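Excinuclease ABC, subunit A. (Deinococcus radiodurans, PDB 2VF7) probably recognises damaged DNA as a zinc-containing, ATP-hydrolysing UvrA-family protein of the ABC superfamily, acting in excision repair. Local coordinates at residues 183-197 and 251-263. The protein carries 1 engineered substitution. Residues are numbered along the deposited sequence; the frame is centred on the assembly and turned at random.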
loop_
_atom_site.group_PDB
_atom_site.type_symbol
_atom_site.label_atom_id
_atom_site.label_comp_id
_atom_site.label_asym_id
_atom_site.label_seq_id
_atom_site.Cartn_x
_atom_site.Cartn_y
_atom_site.Cartn_z
ATOM N N ALA A 183 -22.017 21.378 -22.146
ATOM C CA ALA A 183 -21.805 20.523 -20.974
ATOM C C ALA A 183 -21.235 19.134 -21.329
ATOM O O ALA A 183 -20.746 18.395 -20.459
ATOM C CB ALA A 183 -23.107 20.389 -20.215
ATOM N N TRP A 184 -21.302 18.761 -22.600
ATOM C CA TRP A 184 -20.640 17.525 -23.030
ATOM C C TRP A 184 -19.104 17.692 -23.087
ATOM O O TRP A 184 -18.606 18.813 -23.212
ATOM C CB TRP A 184 -21.215 17.036 -24.363
ATOM C CG TRP A 184 -22.314 16.062 -24.183
ATOM C CD1 TRP A 184 -22.544 15.271 -23.080
ATOM C CD2 TRP A 184 -23.326 15.718 -25.136
ATOM N NE1 TRP A 184 -23.637 14.478 -23.286
ATOM C CE2 TRP A 184 -24.151 14.738 -24.532
ATOM C CE3 TRP A 184 -23.629 16.149 -26.440
ATOM C CZ2 TRP A 184 -25.256 14.181 -25.187
ATOM C CZ3 TRP A 184 -24.720 15.593 -27.089
ATOM C CH2 TRP A 184 -25.526 14.625 -26.458
ATOM N N PRO A 185 -18.351 16.582 -23.005
ATOM C CA PRO A 185 -16.898 16.692 -22.900
ATOM C C PRO A 185 -16.258 17.390 -24.086
ATOM O O PRO A 185 -16.828 17.424 -25.176
ATOM C CB PRO A 185 -16.433 15.233 -22.846
ATOM C CG PRO A 185 -17.617 14.457 -22.455
ATOM C CD PRO A 185 -18.791 15.171 -23.003
ATOM N N GLN A 186 -15.077 17.951 -23.865
ATOM C CA GLN A 186 -14.307 18.554 -24.940
ATOM C C GLN A 186 -13.730 17.436 -25.780
ATOM O O GLN A 186 -13.836 16.257 -25.414
ATOM C CB GLN A 186 -13.194 19.445 -24.385
ATOM C CG GLN A 186 -13.705 20.693 -23.630
ATOM C CD GLN A 186 -12.583 21.497 -22.992
ATOM O OE1 GLN A 186 -11.817 20.984 -22.163
ATOM N NE2 GLN A 186 -12.490 22.773 -23.359
ATOM N N ALA A 187 -13.134 17.814 -26.909
ATOM C CA ALA A 187 -12.579 16.879 -27.885
ATOM C C ALA A 187 -13.488 15.672 -28.114
ATOM O O ALA A 187 -14.700 15.827 -28.159
ATOM C CB ALA A 187 -11.142 16.475 -27.523
ATOM N N TRP A 188 -12.899 14.492 -28.254
ATOM C CA TRP A 188 -13.584 13.294 -28.744
ATOM C C TRP A 188 -14.885 12.863 -28.040
ATOM O O TRP A 188 -15.814 12.431 -28.708
ATOM C CB TRP A 188 -12.601 12.118 -28.802
ATOM C CG TRP A 188 -13.141 10.924 -29.523
ATOM C CD1 TRP A 188 -13.024 10.630 -30.864
ATOM C CD2 TRP A 188 -13.898 9.860 -28.942
ATOM N NE1 TRP A 188 -13.671 9.429 -31.147
ATOM C CE2 TRP A 188 -14.204 8.939 -29.983
ATOM C CE3 TRP A 188 -14.346 9.592 -27.640
ATOM C CZ2 TRP A 188 -14.926 7.789 -29.757
ATOM C CZ3 TRP A 188 -15.066 8.461 -27.428
ATOM C CH2 TRP A 188 -15.346 7.561 -28.477
ATOM N N GLY A 189 -14.936 12.946 -26.709
ATOM C CA GLY A 189 -16.138 12.548 -25.967
ATOM C C GLY A 189 -17.382 13.333 -26.360
ATOM O O GLY A 189 -18.485 12.815 -26.322
ATOM N N GLY A 190 -17.207 14.593 -26.744
ATOM C CA GLY A 190 -18.329 15.400 -27.220
ATOM C C GLY A 190 -18.821 14.999 -28.601
ATOM O O GLY A 190 -20.023 15.091 -28.886
ATOM N N GLN A 191 -17.918 14.554 -29.472
ATOM C CA GLN A 191 -18.331 14.185 -30.833
ATOM C C GLN A 191 -18.913 12.786 -30.934
ATOM O O GLN A 191 -19.770 12.533 -31.789
ATOM C CB GLN A 191 -17.194 14.358 -31.855
ATOM C CG GLN A 191 -16.001 13.461 -31.680
ATOM C CD GLN A 191 -15.328 13.127 -33.005
ATOM O OE1 GLN A 191 -15.812 12.281 -33.751
ATOM N NE2 GLN A 191 -14.207 13.768 -33.287
ATOM N N ASN A 192 -18.414 11.884 -30.087
ATOM C CA ASN A 192 -19.030 10.591 -29.801
ATOM C C ASN A 192 -20.529 10.663 -29.525
ATOM O O ASN A 192 -21.288 9.927 -30.126
ATOM C CB ASN A 192 -18.340 9.966 -28.596
ATOM C CG ASN A 192 -18.866 8.565 -28.260
ATOM O OD1 ASN A 192 -18.989 8.203 -27.082
ATOM N ND2 ASN A 192 -19.162 7.775 -29.289
ATOM N N GLN A 193 -20.954 11.558 -28.633
ATOM C CA GLN A 193 -22.374 11.678 -28.265
ATOM C C GLN A 193 -23.185 12.247 -29.453
ATOM O O GLN A 193 -24.379 11.907 -29.677
ATOM C CB GLN A 193 -22.529 12.574 -27.028
ATOM C CG GLN A 193 -22.026 11.985 -25.682
ATOM C CD GLN A 193 -22.584 10.565 -25.372
ATOM O OE1 GLN A 193 -23.783 10.336 -25.414
ATOM N NE2 GLN A 193 -21.708 9.639 -25.069
ATOM N N ARG A 194 -22.505 13.095 -30.221
ATOM C CA ARG A 194 -23.060 13.692 -31.417
ATOM C C ARG A 194 -23.234 12.656 -32.497
ATOM O O ARG A 194 -24.266 12.635 -33.161
ATOM C CB ARG A 194 -22.163 14.827 -31.883
ATOM C CG ARG A 194 -22.589 15.473 -33.167
ATOM C CD ARG A 194 -21.649 15.053 -34.243
ATOM N NE ARG A 194 -20.403 15.767 -34.099
ATOM C CZ ARG A 194 -19.323 15.497 -34.802
ATOM N NH1 ARG A 194 -19.334 14.491 -35.672
ATOM N NH2 ARG A 194 -18.232 16.221 -34.621
ATOM N N ASP A 195 -22.233 11.787 -32.673
ATOM C CA ASP A 195 -22.366 10.668 -33.619
ATOM C C ASP A 195 -23.334 9.589 -33.181
ATOM O O ASP A 195 -23.908 8.875 -34.033
ATOM C CB ASP A 195 -21.004 10.097 -34.053
ATOM C CG ASP A 195 -20.250 11.064 -34.994
ATOM O OD1 ASP A 195 -20.901 11.982 -35.549
ATOM O OD2 ASP A 195 -19.031 10.909 -35.180
ATOM N N ILE A 196 -23.545 9.476 -31.869
ATOM C CA ILE A 196 -24.588 8.583 -31.360
ATOM C C ILE A 196 -25.950 9.119 -31.784
ATOM O O ILE A 196 -26.771 8.355 -32.308
ATOM C CB ILE A 196 -24.489 8.332 -29.810
ATOM C CG1 ILE A 196 -23.267 7.483 -29.495
ATOM C CG2 ILE A 196 -25.778 7.650 -29.250
ATOM C CD1 ILE A 196 -22.934 7.479 -28.080
ATOM N N LEU A 197 -26.189 10.416 -31.575
ATOM C CA LEU A 197 -27.421 11.063 -32.035
ATOM C C LEU A 197 -27.718 10.953 -33.529
ATOM O O LEU A 197 -28.888 10.875 -33.888
ATOM C CB LEU A 197 -27.503 12.542 -31.596
ATOM C CG LEU A 197 -27.442 12.910 -30.100
ATOM C CD1 LEU A 197 -27.673 14.402 -29.873
ATOM C CD2 LEU A 197 -28.436 12.073 -29.292
ATOM N N TYR A 251 -17.584 1.127 -34.150
ATOM C CA TYR A 251 -17.676 0.711 -32.761
ATOM C C TYR A 251 -19.126 0.814 -32.315
ATOM O O TYR A 251 -19.977 1.269 -33.075
ATOM C CB TYR A 251 -16.732 1.523 -31.864
ATOM C CG TYR A 251 -17.024 3.011 -31.754
ATOM C CD1 TYR A 251 -16.561 3.904 -32.720
ATOM C CD2 TYR A 251 -17.730 3.529 -30.657
ATOM C CE1 TYR A 251 -16.810 5.261 -32.630
ATOM C CE2 TYR A 251 -17.987 4.874 -30.557
ATOM C CZ TYR A 251 -17.512 5.742 -31.556
ATOM O OH TYR A 251 -17.759 7.090 -31.480
ATOM N N MET A 252 -19.399 0.314 -31.102
ATOM C CA MET A 252 -20.697 0.442 -30.448
ATOM C C MET A 252 -20.568 1.520 -29.411
ATOM O O MET A 252 -19.733 1.405 -28.513
ATOM C CB MET A 252 -21.113 -0.861 -29.750
ATOM C CG MET A 252 -21.202 -2.087 -30.652
ATOM S SD MET A 252 -22.511 -1.990 -31.897
ATOM C CE MET A 252 -23.924 -1.438 -30.935
ATOM N N GLY A 253 -21.414 2.551 -29.516
ATOM C CA GLY A 253 -21.338 3.696 -28.611
ATOM C C GLY A 253 -22.440 3.646 -27.579
ATOM O O GLY A 253 -23.502 3.087 -27.855
ATOM N N THR A 254 -22.211 4.271 -26.417
ATOM C CA THR A 254 -23.200 4.317 -25.328
ATOM C C THR A 254 -23.629 5.744 -25.033
ATOM O O THR A 254 -22.805 6.617 -24.722
ATOM C CB THR A 254 -22.669 3.630 -24.026
ATOM O OG1 THR A 254 -22.116 2.344 -24.354
ATOM C CG2 THR A 254 -23.788 3.434 -22.997
ATOM N N PHE A 255 -24.921 5.997 -25.124
ATOM C CA PHE A 255 -25.423 7.351 -24.887
ATOM C C PHE A 255 -25.294 7.747 -23.418
ATOM O O PHE A 255 -25.444 6.927 -22.527
ATOM C CB PHE A 255 -26.879 7.480 -25.336
ATOM C CG PHE A 255 -27.412 8.878 -25.243
ATOM C CD1 PHE A 255 -26.933 9.877 -26.090
ATOM C CD2 PHE A 255 -28.379 9.202 -24.294
ATOM C CE1 PHE A 255 -27.413 11.194 -25.991
ATOM C CE2 PHE A 255 -28.865 10.507 -24.178
ATOM C CZ PHE A 255 -28.386 11.509 -25.035
ATOM N N SER A 256 -24.951 8.999 -23.179
ATOM C CA SER A 256 -25.056 9.575 -21.858
ATOM C C SER A 256 -25.640 10.967 -21.998
ATOM O O SER A 256 -25.131 11.790 -22.762
ATOM C CB SER A 256 -23.711 9.639 -21.160
ATOM O OG SER A 256 -23.605 10.903 -20.537
ATOM N N SER A 257 -26.724 11.232 -21.278
ATOM C CA SER A 257 -27.379 12.539 -21.362
ATOM C C SER A 257 -26.461 13.636 -20.824
ATOM O O SER A 257 -25.483 13.339 -20.150
ATOM C CB SER A 257 -28.694 12.522 -20.607
ATOM O OG SER A 257 -28.461 12.310 -19.233
ATOM N N ALA A 258 -26.757 14.903 -21.133
ATOM C CA ALA A 258 -25.934 16.003 -20.631
ATOM C C ALA A 258 -25.876 15.998 -19.101
ATOM O O ALA A 258 -24.806 16.180 -18.520
ATOM C CB ALA A 258 -26.426 17.346 -21.151
ATOM N N ARG A 259 -27.027 15.803 -18.451
ATOM C CA ARG A 259 -27.091 15.724 -16.998
ATOM C C ARG A 259 -26.225 14.593 -16.426
ATOM O O ARG A 259 -25.408 14.833 -15.553
ATOM C CB ARG A 259 -28.540 15.592 -16.547
ATOM C CG ARG A 259 -28.711 15.448 -15.052
ATOM C CD ARG A 259 -30.022 14.754 -14.753
ATOM N NE ARG A 259 -31.017 15.690 -14.255
ATOM C CZ ARG A 259 -32.311 15.412 -14.086
ATOM N NH1 ARG A 259 -32.794 14.205 -14.400
ATOM N NH2 ARG A 259 -33.133 16.351 -13.602
ATOM N N ARG A 260 -26.404 13.373 -16.929
ATOM C CA ARG A 260 -25.627 12.208 -16.515
ATOM C C ARG A 260 -24.115 12.485 -16.528
ATOM O O ARG A 260 -23.402 12.238 -15.537
ATOM C CB ARG A 260 -25.968 11.041 -17.435
ATOM C CG ARG A 260 -25.195 9.743 -17.189
ATOM C CD ARG A 260 -26.086 8.547 -17.462
ATOM N NE ARG A 260 -26.049 7.725 -16.266
ATOM C CZ ARG A 260 -27.025 6.947 -15.821
ATOM N NH1 ARG A 260 -28.184 6.839 -16.455
ATOM N NH2 ARG A 260 -26.819 6.268 -14.713
ATOM N N HIS A 261 -23.624 13.006 -17.646
ATOM C CA HIS A 261 -22.215 13.327 -17.769
ATOM C C HIS A 261 -21.749 14.356 -16.768
ATOM O O HIS A 261 -20.657 14.235 -16.229
ATOM C CB HIS A 261 -21.873 13.857 -19.158
ATOM C CG HIS A 261 -20.457 14.322 -19.255
ATOM N ND1 HIS A 261 -20.100 15.648 -19.123
ATOM C CD2 HIS A 261 -19.297 13.624 -19.373
ATOM C CE1 HIS A 261 -18.784 15.748 -19.190
ATOM N NE2 HIS A 261 -18.274 14.538 -19.347
ATOM N N VAL A 262 -22.543 15.406 -16.568
ATOM C CA VAL A 262 -22.118 16.517 -15.719
ATOM C C VAL A 262 -22.007 16.060 -14.265
ATOM O O VAL A 262 -21.032 16.372 -13.589
ATOM C CB VAL A 262 -23.057 17.775 -15.853
ATOM C CG1 VAL A 262 -22.837 18.758 -14.711
ATOM C CG2 VAL A 262 -22.862 18.476 -17.189
ATOM N N LEU A 263 -23.004 15.323 -13.799
ATOM C CA LEU A 263 -23.069 14.920 -12.399
ATOM C C LEU A 263 -22.126 13.746 -12.078
ATOM O O LEU A 263 -21.594 13.665 -10.968
ATOM C CB LEU A 263 -24.509 14.586 -11.987
ATOM C CG LEU A 263 -25.646 15.614 -12.098
ATOM C CD1 LEU A 263 -26.875 15.048 -11.413
ATOM C CD2 LEU A 263 -25.301 16.982 -11.500
HETATM O O HOH W 1 -16.871 9.476 -32.859
#
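Pro185 lies over one face of the imidazole of His261, its CD 3.8 Å from the ring centroid and only 12° off the normal, a CH-pi contact, while ND1 of the same ring makes a weak hydrogen bond to Ala183 O. The indole of Trp184 takes CB of Gln193 on one face, near the rim. At its edge it meets Phe255 CE1, His261 CB and Ser256 O, to which Trp184 NE1 donates over 3.1 Å. Trp188, with Asn192 CB on one face near the rim, and Tyr251 approach from opposite directions, planes 40° apart, with Trp188 CZ2 3.4 Å from Tyr251 OH. Asn192 ND2 sits at the edge of the Tyr251 ring, in its plane, and gives the hydroxyl a weak hydrogen bond; a water held by that hydroxyl also donates to Gln191 OE1.

The setting is the UvrA DNA-binding domain, where helix 187-197 runs nearly at right angles to strand 251-254, one half of an antiparallel two-stranded sheet with 227-230. Where that strand gives way to the loop before helix 258-263, Gln193 shows how a single side-chain amide can read two backbone positions at once. Its chain bends at chi2 (-51°), bringing the amide to the end of the strand and the start of the loop. Gln193 NE2 donates to Thr254 O (3.2 Å), nearly straight and in the amide plane, and Gln193 OE1 receives Ser256 N (2.9 Å) from above the carbonyl plane. The two bonds together fix the rotation of the amide.

Apolar groups gather round Phe255: Leu197 CD2 reaches Phe255 CE1 at 3.6 Å, Ile196 CG2 lies by CD1, and Trp218 stacks on the ring. Farther on, Ser257, the N-cap of the helix that begins at Ala258, accepts Arg260 N through OG, which is also bonded to Thr222 O.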